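Local coordinates for stromal cell-derived factor 2-like protein (Arabidopsis thaliana, PDB 3MAL) that takes part in protein quality control and the unfolded protein response in the endoplasmic reticulum, in a complex with ERDJ3B and BiP, at residues 80-85 with 129-134; 141-146 with 181-186. All blocks are in the same frame, centred on the assembly; numbering follows the deposited sequence.

Following the chain from the N terminus, contact 1 opens in the loop ahead of strand 85-90 and closes a 43-residue excursion when strand 127-131 returns beside it. Only after that does contact 2 open, on strand 143-148, and it closes after 34 intervening residues on strand 184-190. The two loops are therefore in series, neither nested nor crossed. Within the six-strand antiparallel barrel of the beta-trefoil, contact 1 ties the loop before strand 85-90 to strand 127-131, in the second MIR repeat, and contact 2 joins strands 143-148 and 184-190, in the third. Strands 127-131 and 143-148 are barrel neighbours, so the contacts touch directly: I130 O receives a probable hydrogen bond from R145 N, and E132 forms a salt bridge with R145.

Contact 1 of 2, residues 80-85 with 129-134; sequences VKSGAT and LIIEGS
G83 N donates to L129 O across 2.7 Å, the shortest polar bond between the two segments. Close by, L129 N returns a bond to A84 O at 2.9 Å, so the backbone of L129 is held through both its N-H and its carbonyl. The donor G83 lies in a type II beta turn running from K81 to A84, closed by a bond from A84 N to K81 O. At the third position of that turn G83 takes a positive phi of 93°, where a CB would collide with the preceding carbonyl oxygen, that of S82; glycine suits the place for that reason. The turn leads straight into strand 85-90, the antiparallel neighbour of strand 127-131 in the barrel of the beta-trefoil fold, and so extends the pairing ahead of the start of strand 85-90. S82 continues it with its side chain: OG, anti to the backbone N (chi1 -169°), accepts from I131 N at 3.2 Å in a nearly straight bond (165°). A small hydroxyl residue thus supplies an acceptor where the loop backbone does not. S82 CB meanwhile rests on I131 CD1 at 3.7 Å. L129 CD2 lies 3.8 Å from K81 O. L129 CD2 also meets V80 CG1 at 4.1 Å, two buried branched side chains crossing obliquely, while V144 and L146 also pack against L129.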
loop_
_atom_site.group_PDB
_atom_site.type_symbol
_atom_site.label_atom_id
_atom_site.label_comp_id
_atom_site.label_asym_id
_atom_site.label_seq_id
_atom_site.Cartn_x
_atom_site.Cartn_y
_atom_site.Cartn_z
ATOM N N VAL A 80 4.617 -11.337 9.267
ATOM C CA VAL A 80 3.545 -11.346 8.278
ATOM C C VAL A 80 3.852 -12.472 7.273
ATOM O O VAL A 80 4.949 -12.514 6.707
ATOM C CB VAL A 80 3.426 -9.979 7.519
ATOM C CG1 VAL A 80 2.189 -9.959 6.641
ATOM C CG2 VAL A 80 3.396 -8.807 8.515
ATOM N N LYS A 81 2.890 -13.375 7.079
ATOM C CA LYS A 81 3.026 -14.543 6.184
ATOM C C LYS A 81 2.555 -14.254 4.758
ATOM O O LYS A 81 1.646 -13.447 4.545
ATOM C CB LYS A 81 2.258 -15.756 6.729
ATOM C CG LYS A 81 2.664 -16.247 8.150
ATOM C CD LYS A 81 4.024 -16.907 8.173
ATOM C CE LYS A 81 4.355 -17.367 9.598
ATOM N NZ LYS A 81 5.645 -18.118 9.628
ATOM N N SER A 82 3.177 -14.917 3.782
ATOM C CA SER A 82 2.634 -14.922 2.429
ATOM C C SER A 82 1.187 -15.411 2.511
ATOM O O SER A 82 0.896 -16.398 3.195
ATOM C CB SER A 82 3.442 -15.856 1.519
ATOM O OG SER A 82 3.067 -15.647 0.155
ATOM N N GLY A 83 0.284 -14.695 1.853
ATOM C CA GLY A 83 -1.127 -15.036 1.876
ATOM C C GLY A 83 -1.947 -14.338 2.950
ATOM O O GLY A 83 -3.159 -14.420 2.913
ATOM N N ALA A 84 -1.291 -13.680 3.916
ATOM C CA ALA A 84 -1.992 -12.920 4.965
ATOM C C ALA A 84 -2.848 -11.799 4.365
ATOM O O ALA A 84 -2.465 -11.189 3.364
ATOM C CB ALA A 84 -1.002 -12.311 5.983
ATOM N N THR A 85 -3.990 -11.552 4.996
ATOM C CA THR A 85 -4.767 -10.350 4.733
ATOM C C THR A 85 -4.266 -9.269 5.682
ATOM O O THR A 85 -4.286 -9.456 6.907
ATOM C CB THR A 85 -6.258 -10.594 4.976
ATOM O OG1 THR A 85 -6.660 -11.764 4.250
ATOM C CG2 THR A 85 -7.095 -9.388 4.505
ATOM N N LEU A 129 -1.208 -10.153 0.922
ATOM C CA LEU A 129 0.220 -10.142 0.609
ATOM C C LEU A 129 0.587 -11.417 -0.153
ATOM O O LEU A 129 0.285 -12.534 0.289
ATOM C CB LEU A 129 1.101 -10.014 1.857
ATOM C CG LEU A 129 2.605 -10.136 1.534
ATOM C CD1 LEU A 129 3.191 -8.816 0.972
ATOM C CD2 LEU A 129 3.373 -10.577 2.756
ATOM N N ILE A 130 1.232 -11.238 -1.298
ATOM C CA ILE A 130 1.640 -12.364 -2.133
ATOM C C ILE A 130 3.134 -12.258 -2.346
ATOM O O ILE A 130 3.605 -11.337 -3.018
ATOM C CB ILE A 130 0.897 -12.349 -3.488
ATOM C CG1 ILE A 130 -0.625 -12.394 -3.241
ATOM C CG2 ILE A 130 1.323 -13.542 -4.351
ATOM C CD1 ILE A 130 -1.477 -12.165 -4.477
ATOM N N ILE A 131 3.889 -13.161 -1.736
ATOM C CA ILE A 131 5.335 -13.116 -1.907
ATOM C C ILE A 131 5.696 -13.869 -3.177
ATOM O O ILE A 131 5.309 -15.021 -3.349
ATOM C CB ILE A 131 6.093 -13.694 -0.694
ATOM C CG1 ILE A 131 5.716 -12.939 0.590
ATOM C CG2 ILE A 131 7.616 -13.646 -0.929
ATOM C CD1 ILE A 131 6.291 -13.592 1.848
ATOM N N GLU A 132 6.463 -13.227 -4.051
ATOM C CA GLU A 132 6.700 -13.806 -5.369
ATOM C C GLU A 132 7.503 -15.121 -5.395
ATOM O O GLU A 132 7.095 -16.083 -6.063
ATOM C CB GLU A 132 7.218 -12.749 -6.355
ATOM C CG GLU A 132 6.065 -11.878 -6.841
ATOM C CD GLU A 132 4.967 -12.710 -7.508
ATOM O OE1 GLU A 132 5.346 -13.613 -8.297
ATOM O OE2 GLU A 132 3.750 -12.483 -7.238
ATOM N N GLY A 133 8.596 -15.196 -4.643
ATOM C CA GLY A 133 9.320 -16.473 -4.498
ATOM C C GLY A 133 8.646 -17.486 -3.565
ATOM O O GLY A 133 7.450 -17.391 -3.264
ATOM N N SER A 134 9.422 -18.472 -3.118
ATOM C CA SER A 134 8.941 -19.478 -2.172
ATOM C C SER A 134 9.085 -18.994 -0.718
ATOM O O SER A 134 8.820 -19.772 0.217
ATOM C CB SER A 134 9.712 -20.789 -2.364
ATOM O OG SER A 134 11.098 -20.556 -2.146
#

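Contact 2 of 2, residues 141-146 with 181-186; sequences DQRVRL and DNIWLA
V144 and W184 join the two segments through a pair of backbone hydrogen bonds, W184 N to V144 O at 2.8 Å and V144 N to W184 O at 2.9 Å, an antiparallel hydrogen-bonded pair. A third backbone bond, from D141 N to A186 O, is nearly straight at 172°. Water bridges pairs that do not bond directly: one molecule accepts from A186 N and donates to Q142 O, and another accepts from L146 N and lies 2.8 Å from N182 O. These strands are neighbouring members of the six-strand barrel of the beta-trefoil, and their short segments are turned 109° from one another. Among polar side chains, R145 NH1 reaches N182 OD1 at 2.8 Å, but the bond is bent and the guanidinium and amide planes stand 72° apart. Each end has a further partner in K179, whose O takes a bond from NH1 and whose N donates to OD1; an amide suits N182, since its ND2 can also donate to E177 O. Methyls pack on backbone carbonyls as well. V144 CG2, in the position between its backbone N and carbonyl carbon, lies 3.4 Å from W184 O, a fit for a compact branched residue in the buried interior, and L185 CD2 touches D141 O at 3.3 Å. The apolar contacts are V144 CG2 with W184 CB at 4.3 Å and L185 CD2 with R143 CG at 3.7 Å, the latter carbon in the aliphatic part of an arginine whose NH2 goes on to a salt bridge with E29. The aromatic group is W184, a buried indole suited to its place because its one N-H, at NE1, is satisfied by L155 O, while its ring meets H28 edge-to-face.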
loop_
_atom_site.group_PDB
_atom_site.type_symbol
_atom_site.label_atom_id
_atom_site.label_comp_id
_atom_site.label_asym_id
_atom_site.label_seq_id
_atom_site.Cartn_x
_atom_site.Cartn_y
_atom_site.Cartn_z
ATOM N N ASP A 141 13.130 -5.805 1.088
ATOM C CA ASP A 141 13.678 -6.073 -0.232
ATOM C C ASP A 141 13.177 -7.286 -0.951
ATOM O O ASP A 141 13.665 -7.525 -2.038
ATOM C CB ASP A 141 15.213 -6.166 -0.250
ATOM C CG ASP A 141 15.856 -4.961 0.313
ATOM O OD1 ASP A 141 16.456 -5.065 1.402
ATOM O OD2 ASP A 141 15.749 -3.890 -0.315
ATOM N N GLN A 142 12.244 -8.076 -0.429
ATOM C CA GLN A 142 11.787 -9.190 -1.291
ATOM C C GLN A 142 10.655 -8.723 -2.189
ATOM O O GLN A 142 9.900 -7.824 -1.835
ATOM C CB GLN A 142 11.400 -10.498 -0.548
ATOM C CG GLN A 142 10.415 -10.277 0.449
ATOM C CD GLN A 142 9.743 -11.498 1.023
ATOM O OE1 GLN A 142 10.299 -12.604 1.226
ATOM N NE2 GLN A 142 8.554 -11.261 1.391
ATOM N N ARG A 143 10.514 -9.359 -3.342
ATOM C CA ARG A 143 9.529 -8.942 -4.324
ATOM C C ARG A 143 8.163 -9.474 -3.913
ATOM O O ARG A 143 8.014 -10.672 -3.617
ATOM C CB ARG A 143 9.946 -9.468 -5.696
ATOM C CG ARG A 143 11.291 -8.886 -6.173
ATOM C CD ARG A 143 11.891 -9.685 -7.330
ATOM N NE ARG A 143 11.511 -9.081 -8.603
ATOM C CZ ARG A 143 10.611 -9.572 -9.448
ATOM N NH1 ARG A 143 9.984 -10.715 -9.175
ATOM N NH2 ARG A 143 10.346 -8.918 -10.576
ATOM N N VAL A 144 7.179 -8.575 -3.847
ATOM C CA VAL A 144 5.823 -8.943 -3.399
ATOM C C VAL A 144 4.794 -8.232 -4.274
ATOM O O VAL A 144 5.109 -7.270 -4.989
ATOM C CB VAL A 144 5.550 -8.561 -1.883
ATOM C CG1 VAL A 144 6.582 -9.209 -0.954
ATOM C CG2 VAL A 144 5.528 -7.021 -1.677
ATOM N N ARG A 145 3.560 -8.713 -4.205
ATOM C CA ARG A 145 2.416 -7.990 -4.771
ATOM C C ARG A 145 1.447 -7.832 -3.622
ATOM O O ARG A 145 1.504 -8.605 -2.661
ATOM C CB ARG A 145 1.761 -8.787 -5.909
ATOM C CG ARG A 145 2.673 -9.011 -7.114
ATOM C CD ARG A 145 1.926 -9.612 -8.333
ATOM N NE ARG A 145 2.849 -10.430 -9.134
ATOM C CZ ARG A 145 3.543 -10.006 -10.183
ATOM N NH1 ARG A 145 3.435 -8.773 -10.622
ATOM N NH2 ARG A 145 4.331 -10.843 -10.811
ATOM N N LEU A 146 0.575 -6.833 -3.711
ATOM C CA LEU A 146 -0.548 -6.692 -2.775
ATOM C C LEU A 146 -1.843 -6.688 -3.583
ATOM O O LEU A 146 -2.077 -5.810 -4.426
ATOM C CB LEU A 146 -0.409 -5.399 -1.979
ATOM C CG LEU A 146 0.750 -5.337 -0.980
ATOM C CD1 LEU A 146 0.990 -3.908 -0.599
ATOM C CD2 LEU A 146 0.445 -6.191 0.242
ATOM N N ASP A 181 4.873 -3.932 -13.495
ATOM C CA ASP A 181 4.486 -2.685 -12.809
ATOM C C ASP A 181 3.566 -2.895 -11.608
ATOM O O ASP A 181 3.062 -1.917 -11.043
ATOM C CB ASP A 181 3.797 -1.711 -13.782
ATOM C CG ASP A 181 4.769 -1.014 -14.729
ATOM O OD1 ASP A 181 5.921 -0.735 -14.355
ATOM O OD2 ASP A 181 4.356 -0.722 -15.869
ATOM N N ASN A 182 3.306 -4.141 -11.206
ATOM C CA ASN A 182 2.672 -4.337 -9.888
ATOM C C ASN A 182 3.500 -5.155 -8.889
ATOM O O ASN A 182 2.968 -5.754 -7.964
ATOM C CB ASN A 182 1.166 -4.731 -9.950
ATOM C CG ASN A 182 0.850 -5.794 -10.978
ATOM O OD1 ASN A 182 1.339 -6.926 -10.892
ATOM N ND2 ASN A 182 -0.039 -5.455 -11.932
ATOM N N ILE A 183 4.810 -5.169 -9.092
ATOM C CA ILE A 183 5.680 -5.721 -8.076
ATOM C C ILE A 183 6.218 -4.594 -7.192
ATOM O O ILE A 183 6.561 -3.488 -7.659
ATOM C CB ILE A 183 6.779 -6.642 -8.659
ATOM C CG1 ILE A 183 7.558 -7.341 -7.532
ATOM C CG2 ILE A 183 7.680 -5.885 -9.610
ATOM C CD1 ILE A 183 8.705 -6.536 -6.957
ATOM N N TRP A 184 6.213 -4.861 -5.892
ATOM C CA TRP A 184 6.661 -3.895 -4.892
ATOM C C TRP A 184 7.692 -4.537 -3.956
ATOM O O TRP A 184 7.797 -5.760 -3.874
ATOM C CB TRP A 184 5.463 -3.392 -4.064
ATOM C CG TRP A 184 4.436 -2.637 -4.887
ATOM C CD1 TRP A 184 3.466 -3.174 -5.689
ATOM C CD2 TRP A 184 4.282 -1.209 -4.980
ATOM N NE1 TRP A 184 2.721 -2.171 -6.273
ATOM C CE2 TRP A 184 3.201 -0.960 -5.857
ATOM C CE3 TRP A 184 4.955 -0.125 -4.417
ATOM C CZ2 TRP A 184 2.775 0.340 -6.177
ATOM C CZ3 TRP A 184 4.535 1.171 -4.730
ATOM C CH2 TRP A 184 3.450 1.388 -5.598
ATOM N N LEU A 185 8.422 -3.684 -3.242
ATOM C CA LEU A 185 9.443 -4.084 -2.269
ATOM C C LEU A 185 9.293 -3.223 -0.992
ATOM O O LEU A 185 9.235 -1.985 -1.066
ATOM C CB LEU A 185 10.845 -3.877 -2.873
ATOM C CG LEU A 185 11.081 -4.502 -4.268
ATOM C CD1 LEU A 185 11.860 -3.599 -5.204
ATOM C CD2 LEU A 185 11.769 -5.828 -4.167
ATOM N N ALA A 186 9.212 -3.861 0.165
ATOM C CA ALA A 186 9.279 -3.103 1.412
ATOM C C ALA A 186 10.716 -2.646 1.648
ATOM O O ALA A 186 11.672 -3.425 1.495
ATOM C CB ALA A 186 8.749 -3.924 2.603
HETATM O O HOH W 1 9.236 -6.727 0.600
HETATM O O HOH W 2 0.748 -5.608 -6.281
#